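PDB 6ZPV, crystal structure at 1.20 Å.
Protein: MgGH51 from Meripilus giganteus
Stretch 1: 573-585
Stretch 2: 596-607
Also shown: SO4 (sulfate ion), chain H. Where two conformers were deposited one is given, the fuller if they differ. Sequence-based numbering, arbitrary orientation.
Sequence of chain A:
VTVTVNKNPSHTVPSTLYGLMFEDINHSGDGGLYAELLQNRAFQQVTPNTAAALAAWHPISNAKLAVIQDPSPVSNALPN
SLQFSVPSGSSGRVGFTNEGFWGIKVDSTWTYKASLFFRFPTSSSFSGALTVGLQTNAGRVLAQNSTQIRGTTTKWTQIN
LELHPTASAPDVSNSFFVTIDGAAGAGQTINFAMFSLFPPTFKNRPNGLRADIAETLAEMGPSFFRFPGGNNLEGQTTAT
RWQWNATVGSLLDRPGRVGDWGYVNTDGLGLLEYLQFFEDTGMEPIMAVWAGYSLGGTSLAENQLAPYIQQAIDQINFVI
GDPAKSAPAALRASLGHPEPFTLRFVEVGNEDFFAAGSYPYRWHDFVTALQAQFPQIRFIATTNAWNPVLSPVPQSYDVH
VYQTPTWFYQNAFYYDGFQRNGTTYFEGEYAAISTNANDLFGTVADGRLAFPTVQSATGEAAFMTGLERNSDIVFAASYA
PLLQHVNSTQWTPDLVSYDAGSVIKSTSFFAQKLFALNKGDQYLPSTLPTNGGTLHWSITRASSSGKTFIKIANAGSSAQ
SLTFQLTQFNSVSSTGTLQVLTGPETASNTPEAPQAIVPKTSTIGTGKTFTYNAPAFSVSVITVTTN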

ATOM      1  N   SER A 573     -27.603 -18.139  20.746  1.00 14.54           N
ATOM      2  CA  SER A 573     -27.448 -17.257  21.898  1.00 15.23           C
ATOM      3  C   SER A 573     -28.635 -16.312  22.017  1.00 14.12           C
ATOM      4  O   SER A 573     -29.233 -15.907  21.058  1.00 15.53           O
ATOM      5  N   SER A 574     -28.924 -15.941  23.286  1.00 15.47           N
ATOM      6  CA  SER A 574     -30.038 -15.039  23.643  1.00 16.34           C
ATOM      7  C   SER A 574     -29.700 -13.582  23.409  1.00 14.89           C
ATOM      8  O   SER A 574     -30.598 -12.748  23.464  1.00 16.53           O
ATOM      9  N   THR A 575     -28.394 -13.279  23.291  1.00 14.54           N
ATOM     10  CA  THR A 575     -27.914 -11.944  22.942  1.00 15.51           C
ATOM     11  C   THR A 575     -26.869 -12.065  21.836  1.00 14.48           C
ATOM     12  O   THR A 575     -26.327 -13.155  21.593  1.00 15.59           O
ATOM     13  N   GLY A 576     -26.643 -10.978  21.154  1.00 14.24           N
ATOM     14  CA  GLY A 576     -25.625 -10.874  20.114  1.00 15.51           C
ATOM     15  C   GLY A 576     -25.025  -9.468  20.132  1.00 14.64           C
ATOM     16  O   GLY A 576     -25.586  -8.553  20.811  1.00 17.03           O
ATOM     17  N   THR A 577     -23.934  -9.287  19.402  1.00 12.61           N
ATOM     18  CA  THR A 577     -23.393  -7.988  19.185  1.00 12.73           C
ATOM     19  C   THR A 577     -23.904  -7.421  17.867  1.00 12.19           C
ATOM     20  O   THR A 577     -24.183  -8.174  16.929  1.00 14.01           O
ATOM     21  N   LEU A 578     -24.034  -6.093  17.826  1.00 12.13           N
ATOM     22  CA  LEU A 578     -24.418  -5.339  16.644  1.00 11.85           C
ATOM     23  C   LEU A 578     -23.348  -4.293  16.368  1.00 11.60           C
ATOM     24  O   LEU A 578     -23.016  -3.501  17.277  1.00 13.56           O
ATOM     25  N   GLN A 579     -22.865  -4.218  15.143  1.00 12.06           N
ATOM     26  CA  GLN A 579     -21.933  -3.155  14.694  1.00 11.95           C
ATOM     27  C   GLN A 579     -22.569  -2.521  13.480  1.00 11.49           C
ATOM     28  O   GLN A 579     -22.905  -3.239  12.554  1.00 13.37           O
ATOM     29  N   VAL A 580     -22.694  -1.190  13.487  1.00 11.86           N
ATOM     30  CA  VAL A 580     -23.410  -0.474  12.402  0.70 13.11           C
ATOM     31  C   VAL A 580     -22.565   0.699  11.924  1.00 12.17           C
ATOM     32  O   VAL A 580     -22.146   1.531  12.749  1.00 13.87           O
ATOM     33  N   LEU A 581     -22.389   0.784  10.630  1.00 11.52           N
ATOM     34  CA  LEU A 581     -21.792   1.912   9.920  1.00 11.67           C
ATOM     35  C   LEU A 581     -22.884   2.574   9.068  1.00 11.89           C
ATOM     36  O   LEU A 581     -23.421   1.900   8.164  1.00 12.60           O
ATOM     37  N   THR A 582     -23.216   3.807   9.346  1.00 12.15           N
ATOM     38  CA  THR A 582     -24.290   4.485   8.597  1.00 12.94           C
ATOM     39  C   THR A 582     -24.105   5.998   8.728  1.00 13.97           C
ATOM     40  O   THR A 582     -23.183   6.451   9.418  1.00 17.28           O
ATOM     41  N   GLY A 583     -24.865   6.744   7.998  1.00 14.17           N
ATOM     42  CA  GLY A 583     -24.856   8.196   8.019  1.00 15.39           C
ATOM     43  C   GLY A 583     -25.489   8.704   6.736  1.00 14.83           C
ATOM     44  O   GLY A 583     -26.010   7.932   5.928  1.00 15.17           O
ATOM     45  N   PRO A 584     -25.407  10.026   6.509  1.00 14.79           N
ATOM     46  CA  PRO A 584     -25.944  10.590   5.278  1.00 15.75           C
ATOM     47  C   PRO A 584     -25.276   9.943   4.075  1.00 13.62           C
ATOM     48  O   PRO A 584     -24.062   9.695   4.078  1.00 15.00           O
ATOM     49  N   GLU A 585     -26.062   9.840   2.994  1.00 14.69           N
ATOM     50  CA  GLU A 585     -25.629   9.183   1.736  1.00 15.39           C
ATOM     51  C   GLU A 585     -24.238   9.668   1.287  1.00 14.20           C
ATOM     52  O   GLU A 585     -23.386   8.848   0.962  1.00 14.86           O
ATOM     53  N   ALA A 596     -16.088  11.806  11.106  1.00 16.54           N
ATOM     54  CA  ALA A 596     -17.500  12.109  10.865  1.00 17.59           C
ATOM     55  C   ALA A 596     -18.344  10.836  10.900  1.00 16.90           C
ATOM     56  O   ALA A 596     -19.473  10.839  11.444  1.00 18.91           O
ATOM     57  N   ILE A 597     -17.876   9.758  10.306  1.00 15.18           N
ATOM     58  CA  ILE A 597     -18.599   8.473  10.136  1.00 15.10           C
ATOM     59  C   ILE A 597     -17.765   7.340  10.695  1.00 15.64           C
ATOM     60  O   ILE A 597     -16.749   6.970  10.070  1.00 16.70           O
ATOM     61  N   VAL A 598     -18.170   6.820  11.855  1.00 14.86           N
ATOM     62  CA  VAL A 598     -17.489   5.695  12.507  1.00 15.68           C
ATOM     63  C   VAL A 598     -18.523   4.683  12.950  1.00 15.27           C
ATOM     64  O   VAL A 598     -19.685   5.011  13.207  1.00 15.83           O
ATOM     65  N   PRO A 599     -18.138   3.408  13.030  1.00 14.65           N
ATOM     66  CA  PRO A 599     -19.099   2.382  13.408  1.00 15.30           C
ATOM     67  C   PRO A 599     -19.504   2.534  14.884  1.00 15.27           C
ATOM     68  O   PRO A 599     -18.705   3.002  15.709  1.00 18.21           O
ATOM     69  N   LYS A 600     -20.683   2.060  15.204  1.00 13.89           N
ATOM     70  CA  LYS A 600     -21.199   1.976  16.572  1.00 14.58           C
ATOM     71  C   LYS A 600     -21.455   0.527  16.903  1.00 14.93           C
ATOM     72  O   LYS A 600     -22.068  -0.204  16.119  1.00 14.24           O
ATOM     73  N   THR A 601     -20.998   0.112  18.078  1.00 15.69           N
ATOM     74  CA  THR A 601     -21.132  -1.248  18.586  1.00 14.40           C
ATOM     75  C   THR A 601     -22.076  -1.292  19.805  1.00 13.61           C
ATOM     76  O   THR A 601     -22.011  -0.391  20.660  1.00 17.61           O
ATOM     77  N   SER A 602     -22.910  -2.302  19.839  1.00 13.40           N
ATOM     78  CA  SER A 602     -23.872  -2.512  20.931  1.00 13.65           C
ATOM     79  C   SER A 602     -24.129  -3.993  21.113  1.00 13.61           C
ATOM     80  O   SER A 602     -23.707  -4.805  20.289  1.00 14.00           O
ATOM     81  N   THR A 603     -24.924  -4.320  22.140  1.00 14.10           N
ATOM     82  CA  THR A 603     -25.476  -5.674  22.344  1.00 12.83           C
ATOM     83  C   THR A 603     -26.980  -5.595  22.259  1.00 11.84           C
ATOM     84  O   THR A 603     -27.605  -4.624  22.741  1.00 12.39           O
ATOM     85  N   ILE A 604     -27.579  -6.632  21.706  1.00 13.64           N
ATOM     86  CA  ILE A 604     -29.021  -6.719  21.427  1.00 13.77           C
ATOM     87  C   ILE A 604     -29.515  -8.103  21.803  1.00 13.97           C
ATOM     88  O   ILE A 604     -28.754  -9.106  21.814  1.00 14.40           O
ATOM     89  N   GLY A 605     -30.825  -8.197  22.008  1.00 12.77           N
ATOM     90  CA  GLY A 605     -31.467  -9.493  22.124  1.00 13.53           C
ATOM     91  C   GLY A 605     -31.534 -10.251  20.816  1.00 14.66           C
ATOM     92  O   GLY A 605     -31.796  -9.640  19.763  1.00 15.51           O
ATOM     93  N   THR A 606     -31.361 -11.577  20.800  0.50 13.98           N
ATOM     94  CA  THR A 606     -31.442 -12.356  19.537  0.50 14.45           C
ATOM     95  C   THR A 606     -32.397 -13.560  19.715  0.50 17.83           C
ATOM     96  O   THR A 606     -33.553 -13.398  19.588  0.50 22.40           O
ATOM     97  N   GLY A 607     -31.939 -14.714  19.399  1.00 21.33           N
ATOM     98  CA  GLY A 607     -32.468 -16.039  19.654  1.00 19.15           C
ATOM     99  C   GLY A 607     -32.762 -16.655  18.330  1.00 17.26           C
ATOM    100  O   GLY A 607     -32.189 -16.236  17.282  1.00 20.96           O
TER

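The contact is an antiparallel ladder, and its strongest polar terms belong to the backbone. Three pairs close reciprocal hydrogen bonds: Leu 578 N to Ser 602 O and Ser 602 N to Leu 578 O, both 2.8 Å; Gly 576 N to Ile 604 O and Ile 604 N to Gly 576 O, both 2.9 Å; and Val 580 N to Lys 600 O with Lys 600 N to Val 580 O, again 2.9 Å each. Thr 606 N extends the pattern to Ser 574 O at 3.0 Å.

Among side chains, Thr 606 does the most polar work. It points toward the first stretch with chi1 p, and its OG1 donates to Ser 573 O at 3.0 Å. Ser 573, also p, turns its own OG back to Thr 575 O (2.8 Å), a hydrogen bond within the first stretch. Gly 576 lies beneath Thr 606: a beta carbon there would come within 3.2 Å of Thr 606 CG2, a tight fit, so the bare backbone leaves space for the methyl. Just outside, a sulfate ion, probably from the crystallisation liquor, accepts a hydrogen bond from Ser 574 N to its O2 at 2.9 Å.

Where the regular ladder ends, a water takes over. It accepts from Thr 582 N at 3.0 Å and donates to Val 598 O at 2.7 Å, bridging backbones that no longer pair directly.

Side chains alternate between the two faces of the sheet. Leu 578 (t, p), Val 580 (t), Lys 600, Ser 602 (p) and Ile 604 (p, t) share one. Leu 578 gives up the most surface to the partner stretch; its CB lies 3.6 Å from Ser 602 OG, and its CD2 reaches Ile 604 CG2 at 4.3 Å, a diagonal apolar contact. Lys 600 (m, m, t, t) begins on this face, but its end leads away. The other face carries Thr 577 (p) against Thr 603 (p), with Thr 577 CG2 4.1 Å from Thr 603 CG2. It also carries Gln 579 (m, t) against Thr 601 (m), with Gln 579 CG 3.6 Å from Thr 601 OG1.

Beyond the ladder, packing becomes mainly apolar around Ile 597 (m, m), which points toward the first stretch. Its CG2 meets Leu 581 CD1 at 3.8 Å and also lies 3.6 Å from Thr 582 O, while its CD1 lies 4.2 Å from Pro 584 CD. Leu 581 (t, p) leaves its backbone sideways, yet its end comes nearer, putting CD1 4.1 Å from Pro 599 CD. Gly 583 is the second glycine with a steric role: a beta carbon would sit 2.6 Å from Ile 597 CD1, a clash.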

ATOM      1  CB  SER A 573     -26.137 -16.532  21.799  1.00 14.82           C
ATOM      2  OG  SER A 573     -26.002 -15.751  20.624  1.00 15.32           O
ATOM      3  CB  SER A 574     -30.463 -15.296  25.121  1.00 22.10           C
ATOM      4  OG  SER A 574     -31.052 -16.596  25.152  1.00 29.61           O
ATOM      5  CB  THR A 575     -27.309 -11.218  24.161  1.00 15.92           C
ATOM      6  OG1 THR A 575     -26.148 -11.939  24.585  1.00 18.66           O
ATOM      7  CG2 THR A 575     -28.287 -11.050  25.290  1.00 18.10           C
ATOM      8  CB  THR A 577     -21.880  -7.965  19.256  1.00 14.45           C
ATOM      9  OG1 THR A 577     -21.445  -8.653  18.100  1.00 16.72           O
ATOM     10  CG2 THR A 577     -21.327  -8.539  20.550  1.00 14.30           C
ATOM     11  CB  LEU A 578     -25.786  -4.674  16.850  1.00 12.43           C
ATOM     12  CG  LEU A 578     -26.242  -3.709  15.754  1.00 12.71           C
ATOM     13  CD1 LEU A 578     -26.430  -4.378  14.393  1.00 13.41           C
ATOM     14  CD2 LEU A 578     -27.512  -2.949  16.163  1.00 14.69           C
ATOM     15  CB  GLN A 579     -20.563  -3.777  14.336  1.00 12.80           C
ATOM     16  CG  GLN A 579     -19.935  -4.544  15.479  1.00 14.56           C
ATOM     17  CD  GLN A 579     -18.730  -5.352  15.058  1.00 13.99           C
ATOM     18  OE1 GLN A 579     -18.784  -6.642  14.910  1.00 18.67           O
ATOM     19  NE2 GLN A 579     -17.677  -4.663  14.912  1.00 14.48           N
ATOM     20  CB  VAL A 580     -24.752   0.107  12.908  0.70 13.80           C
ATOM     21  CG1 VAL A 580     -25.557   0.768  11.810  0.70 16.47           C
ATOM     22  CG2 VAL A 580     -25.599  -0.914  13.598  0.70 14.98           C
ATOM     23  CB  LEU A 581     -20.658   1.410   9.042  1.00 12.98           C
ATOM     24  CG  LEU A 581     -19.909   2.482   8.245  1.00 15.26           C
ATOM     25  CD1 LEU A 581     -18.962   3.259   9.152  1.00 16.89           C
ATOM     26  CD2 LEU A 581     -19.126   1.796   7.115  1.00 18.61           C
ATOM     27  CB  THR A 582     -25.684   4.034   9.058  1.00 13.96           C
ATOM     28  OG1 THR A 582     -26.695   4.508   8.174  1.00 14.73           O
ATOM     29  CG2 THR A 582     -26.035   4.480  10.437  1.00 13.96           C
ATOM     30  CB  PRO A 584     -25.593  12.100   5.410  1.00 17.48           C
ATOM     31  CG  PRO A 584     -25.479  12.338   6.903  1.00 17.62           C
ATOM     32  CD  PRO A 584     -24.878  11.037   7.441  1.00 16.34           C
ATOM     33  CB  GLU A 585     -26.676   9.477   0.666  1.00 16.90           C
ATOM     34  CG  GLU A 585     -26.378   8.770  -0.641  1.00 16.53           C
ATOM     35  CD  GLU A 585     -27.405   8.944  -1.708  1.00 18.47           C
ATOM     36  OE1 GLU A 585     -28.462   9.604  -1.455  1.00 21.12           O
ATOM     37  OE2 GLU A 585     -27.256   8.263  -2.766  1.00 20.54           O
ATOM     38  CB  ALA A 596     -17.676  12.790   9.522  1.00 17.95           C
ATOM     39  CB  ILE A 597     -18.964   8.203   8.676  1.00 15.05           C
ATOM     40  CG1 ILE A 597     -19.727   9.342   7.995  1.00 15.18           C
ATOM     41  CG2 ILE A 597     -19.711   6.896   8.541  1.00 16.86           C
ATOM     42  CD1 ILE A 597     -21.054   9.640   8.590  1.00 17.10           C
ATOM     43  CB  VAL A 598     -16.626   6.190  13.667  1.00 18.50           C
ATOM     44  CG1 VAL A 598     -15.549   7.158  13.158  1.00 18.79           C
ATOM     45  CG2 VAL A 598     -17.484   6.782  14.763  1.00 20.40           C
ATOM     46  CB  PRO A 599     -18.354   1.071  13.155  1.00 17.57           C
ATOM     47  CG  PRO A 599     -17.069   1.358  12.732  1.00 23.33           C
ATOM     48  CD  PRO A 599     -16.845   2.855  12.637  1.00 15.34           C
ATOM     49  CB  LYS A 600     -22.480   2.811  16.696  1.00 18.39           C
ATOM     50  CG  LYS A 600     -22.341   4.267  16.209  1.00 30.18           C
ATOM     51  CD  LYS A 600     -21.235   5.182  16.683  1.00 44.15           C
ATOM     52  CE  LYS A 600     -21.196   6.568  16.037  1.00 47.63           C
ATOM     53  NZ  LYS A 600     -20.465   7.496  16.953  1.00 57.32           N
ATOM     54  CB  THR A 601     -19.793  -1.910  18.913  1.00 17.04           C
ATOM     55  OG1 THR A 601     -18.933  -1.873  17.750  1.00 20.74           O
ATOM     56  CG2 THR A 601     -19.927  -3.318  19.445  1.00 19.10           C
ATOM     57  CB  SER A 602     -25.150  -1.739  20.644  1.00 14.09           C
ATOM     58  OG  SER A 602     -25.766  -2.196  19.450  1.00 13.72           O
ATOM     59  CB  THR A 603     -24.955  -6.308  23.632  1.00 14.52           C
ATOM     60  OG1 THR A 603     -25.019  -5.403  24.757  1.00 16.80           O
ATOM     61  CG2 THR A 603     -23.489  -6.637  23.457  1.00 18.22           C
ATOM     62  CB  ILE A 604     -29.320  -6.411  19.945  1.00 13.34           C
ATOM     63  CG1 ILE A 604     -28.585  -7.370  19.025  1.00 16.02           C
ATOM     64  CG2 ILE A 604     -29.101  -4.925  19.612  1.00 13.90           C
ATOM     65  CD1 ILE A 604     -29.095  -7.372  17.615  1.00 17.99           C
ATOM     66  CB  THR A 606     -30.012 -12.574  19.006  0.50 13.79           C
ATOM     67  OG1 THR A 606     -29.114 -13.043  20.019  0.50 15.57           O
ATOM     68  CG2 THR A 606     -29.405 -11.288  18.457  0.50 14.62           C
TER
HETATM   69  S   SO4 H 718     -27.227 -17.999  26.134  0.79 23.44           S
HETATM   70  O1  SO4 H 718     -26.731 -19.025  25.266  1.00 48.82           O
HETATM   71  O2  SO4 H 718     -27.060 -16.736  25.406  1.00 30.05           O
HETATM   72  O3  SO4 H 718     -28.661 -18.198  26.174  1.00 51.47           O
HETATM   73  O4  SO4 H 718     -26.762 -18.151  27.425  1.00 22.27           O
HETATM   74  O   HOH W   1     -22.071   4.774  11.902  1.00 21.47           O